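Local coordinates for protein 3-isopropylmalate dehydratase small subunit (Campylobacter jejuni, PDB 3Q3W) that forms the small subunit of isopropylmalate isomerase, which interconverts 2-isopropylmalate and 3-isopropylmalate through 2-isopropylmaleate, at residues Q26-F32 with H44-L49. Residue numbers count along the deposited sequence, not the author numbering.
Sequences QIIPKQF and HLFHDL
Residues 26-32 leave the end of a short helix at Ile28 (phi/psi -161/117), pass Pro29 and close in a 3-10 turn at 30-32. Against them 44-49 makes a type II beta turn, His44 to His47, that runs into helix 47-50; the CA atoms of Ile27 and Phe46 lie 4.6 Å apart. His44, chi1 m, lays its flat imidazole on the Phe32 ring in an offset stack, centroids 3.8 Å apart and planes at 5°, while its ND1 is hydrogen-bonded to Glu56. Leu45, second in the turn, has a branched apolar end (chi1 t): CD1 lies 3.7 Å from Ile27 CG2, and both side chains pack on helix 90-98. Phe46 has the positive phi (53/32) of a type II turn's third residue and is the helix N-cap; its N donates to Ile27 O (2.9 Å, 155°), its CA approaches Gln26 O at 3.1 Å in a CA-H...O contact, and its buried ring (chi1 m) packs on Ile22 and Leu65. The contact joins the end of helix 24-27 to the start of helix 47-50 in the aconitase C-terminal domain. His47, chi1 t, sets CB 3.7 Å from CG of Pro29's rigid, apolar ring; its CD2, 3.7 Å from Phe32 CE2, completes an aromatic cluster, planes oblique at 53°. Asp48's exposed carboxylate accepts His47 ND1 at OD1 (2.7 Å); Asp48 N donates to a water (2.9 Å) that donates to Gln26 O (2.8 Å). Leu49 rests its apolar CD1 3.7 Å from Gln26 NE2.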
loop_
_atom_site.group_PDB
_atom_site.type_symbol
_atom_site.label_atom_id
_atom_site.label_comp_id
_atom_site.label_asym_id
_atom_site.label_seq_id
_atom_site.Cartn_x
_atom_site.Cartn_y
_atom_site.Cartn_z
ATOM N N GLN A 26 0.265 13.167 -2.363
ATOM C CA GLN A 26 1.202 12.333 -3.087
ATOM C C GLN A 26 0.502 11.088 -3.565
ATOM O O GLN A 26 0.761 10.635 -4.657
ATOM C CB GLN A 26 2.404 11.993 -2.224
ATOM C CG GLN A 26 3.178 13.220 -1.790
ATOM C CD GLN A 26 4.432 12.830 -1.055
ATOM O OE1 GLN A 26 4.493 12.828 0.160
ATOM N NE2 GLN A 26 5.415 12.455 -1.793
ATOM N N ILE A 27 -0.350 10.517 -2.736
ATOM C CA ILE A 27 -1.101 9.313 -3.122
ATOM C C ILE A 27 -2.021 9.615 -4.327
ATOM O O ILE A 27 -2.023 8.895 -5.301
ATOM C CB ILE A 27 -1.896 8.695 -1.933
ATOM C CG1 ILE A 27 -0.930 8.220 -0.835
ATOM C CG2 ILE A 27 -2.701 7.439 -2.389
ATOM C CD1 ILE A 27 -1.582 7.940 0.525
ATOM N N ILE A 28 -2.776 10.713 -4.256
ATOM C CA ILE A 28 -3.658 11.084 -5.351
ATOM C C ILE A 28 -4.004 12.547 -5.218
ATOM O O ILE A 28 -4.624 12.957 -4.224
ATOM C CB ILE A 28 -4.977 10.197 -5.414
ATOM C CG1 ILE A 28 -5.876 10.647 -6.577
ATOM C CG2 ILE A 28 -5.683 10.115 -4.041
ATOM C CD1 ILE A 28 -6.891 9.587 -7.072
ATOM N N PRO A 29 -3.598 13.325 -6.214
ATOM C CA PRO A 29 -3.765 14.749 -6.171
ATOM C C PRO A 29 -5.244 15.178 -6.311
ATOM O O PRO A 29 -6.088 14.397 -6.761
ATOM C CB PRO A 29 -2.940 15.219 -7.370
ATOM C CG PRO A 29 -2.023 14.159 -7.649
ATOM C CD PRO A 29 -2.697 12.919 -7.306
ATOM N N LYS A 30 -5.503 16.418 -5.935
ATOM C CA LYS A 30 -6.849 16.956 -5.776
ATOM C C LYS A 30 -7.628 17.056 -7.081
ATOM O O LYS A 30 -8.840 16.985 -7.051
ATOM C CB LYS A 30 -6.820 18.344 -5.139
ATOM C CG LYS A 30 -6.295 18.405 -3.711
ATOM C CD LYS A 30 -6.116 19.886 -3.332
ATOM C CE LYS A 30 -5.893 20.131 -1.827
ATOM N NZ LYS A 30 -6.918 19.479 -0.977
ATOM N N GLN A 31 -6.947 17.253 -8.204
ATOM C CA GLN A 31 -7.605 17.300 -9.521
ATOM C C GLN A 31 -8.335 15.997 -9.991
ATOM O O GLN A 31 -9.169 16.037 -10.892
ATOM C CB GLN A 31 -6.626 17.775 -10.623
ATOM C CG GLN A 31 -5.453 16.887 -10.945
ATOM C CD GLN A 31 -4.185 17.233 -10.173
ATOM O OE1 GLN A 31 -4.265 17.659 -9.038
ATOM N NE2 GLN A 31 -3.014 17.014 -10.775
ATOM N N PHE A 32 -8.081 14.889 -9.320
ATOM C CA PHE A 32 -8.695 13.593 -9.684
ATOM C C PHE A 32 -9.760 13.093 -8.724
ATOM O O PHE A 32 -10.152 11.926 -8.791
ATOM C CB PHE A 32 -7.597 12.536 -9.730
ATOM C CG PHE A 32 -6.488 12.875 -10.696
ATOM C CD1 PHE A 32 -6.744 13.032 -12.031
ATOM C CD2 PHE A 32 -5.206 13.089 -10.252
ATOM C CE1 PHE A 32 -5.696 13.368 -12.935
ATOM C CE2 PHE A 32 -4.181 13.424 -11.141
ATOM C CZ PHE A 32 -4.422 13.571 -12.454
ATOM N N HIS A 44 -3.880 7.364 -11.483
ATOM C CA HIS A 44 -3.471 8.592 -10.818
ATOM C C HIS A 44 -2.678 8.352 -9.561
ATOM O O HIS A 44 -2.230 9.269 -8.937
ATOM C CB HIS A 44 -4.720 9.369 -10.477
ATOM C CG HIS A 44 -5.643 9.501 -11.623
ATOM N ND1 HIS A 44 -5.206 9.844 -12.887
ATOM C CD2 HIS A 44 -6.978 9.302 -11.719
ATOM C CE1 HIS A 44 -6.244 9.877 -13.704
ATOM N NE2 HIS A 44 -7.322 9.540 -13.024
ATOM N N LEU A 45 -2.485 7.100 -9.175
ATOM C CA LEU A 45 -1.773 6.849 -7.979
ATOM C C LEU A 45 -0.364 7.389 -8.111
ATOM O O LEU A 45 0.312 7.124 -9.098
ATOM C CB LEU A 45 -1.723 5.337 -7.720
ATOM C CG LEU A 45 -0.916 4.912 -6.516
ATOM C CD1 LEU A 45 -1.613 5.306 -5.212
ATOM C CD2 LEU A 45 -0.698 3.387 -6.609
ATOM N N PHE A 46 0.092 8.033 -7.049
ATOM C CA PHE A 46 1.433 8.594 -6.949
ATOM C C PHE A 46 1.808 9.526 -8.095
ATOM O O PHE A 46 2.978 9.683 -8.440
ATOM C CB PHE A 46 2.483 7.473 -6.731
ATOM C CG PHE A 46 2.368 6.798 -5.412
ATOM C CD1 PHE A 46 2.411 7.529 -4.247
ATOM C CD2 PHE A 46 2.265 5.418 -5.323
ATOM C CE1 PHE A 46 2.309 6.894 -2.973
ATOM C CE2 PHE A 46 2.163 4.796 -4.086
ATOM C CZ PHE A 46 2.215 5.548 -2.906
ATOM N N HIS A 47 0.813 10.216 -8.616
ATOM C CA HIS A 47 0.958 11.022 -9.830
ATOM C C HIS A 47 2.211 11.889 -9.900
ATOM O O HIS A 47 2.932 11.857 -10.900
ATOM C CB HIS A 47 -0.275 11.916 -9.958
ATOM C CG HIS A 47 -0.225 12.855 -11.102
ATOM N ND1 HIS A 47 0.387 14.088 -11.032
ATOM C CD2 HIS A 47 -0.714 12.748 -12.358
ATOM C CE1 HIS A 47 0.227 14.720 -12.181
ATOM N NE2 HIS A 47 -0.444 13.934 -12.999
ATOM N N ASP A 48 2.455 12.666 -8.848
ATOM C CA ASP A 48 3.517 13.668 -8.856
ATOM C C ASP A 48 4.894 13.032 -8.728
ATOM O O ASP A 48 5.891 13.564 -9.239
ATOM C CB ASP A 48 3.310 14.663 -7.730
ATOM C CG ASP A 48 1.955 15.367 -7.820
ATOM O OD1 ASP A 48 1.387 15.498 -8.934
ATOM O OD2 ASP A 48 1.459 15.763 -6.760
ATOM N N LEU A 49 4.941 11.869 -8.089
ATOM C CA LEU A 49 6.174 11.046 -8.088
ATOM C C LEU A 49 6.352 10.178 -9.371
ATOM O O LEU A 49 7.489 9.771 -9.733
ATOM C CB LEU A 49 6.143 10.135 -6.853
ATOM C CG LEU A 49 5.959 10.868 -5.516
ATOM C CD1 LEU A 49 5.466 9.900 -4.417
ATOM C CD2 LEU A 49 7.244 11.551 -5.086
HETATM O O HOH W 1 0.655 12.656 -6.539
#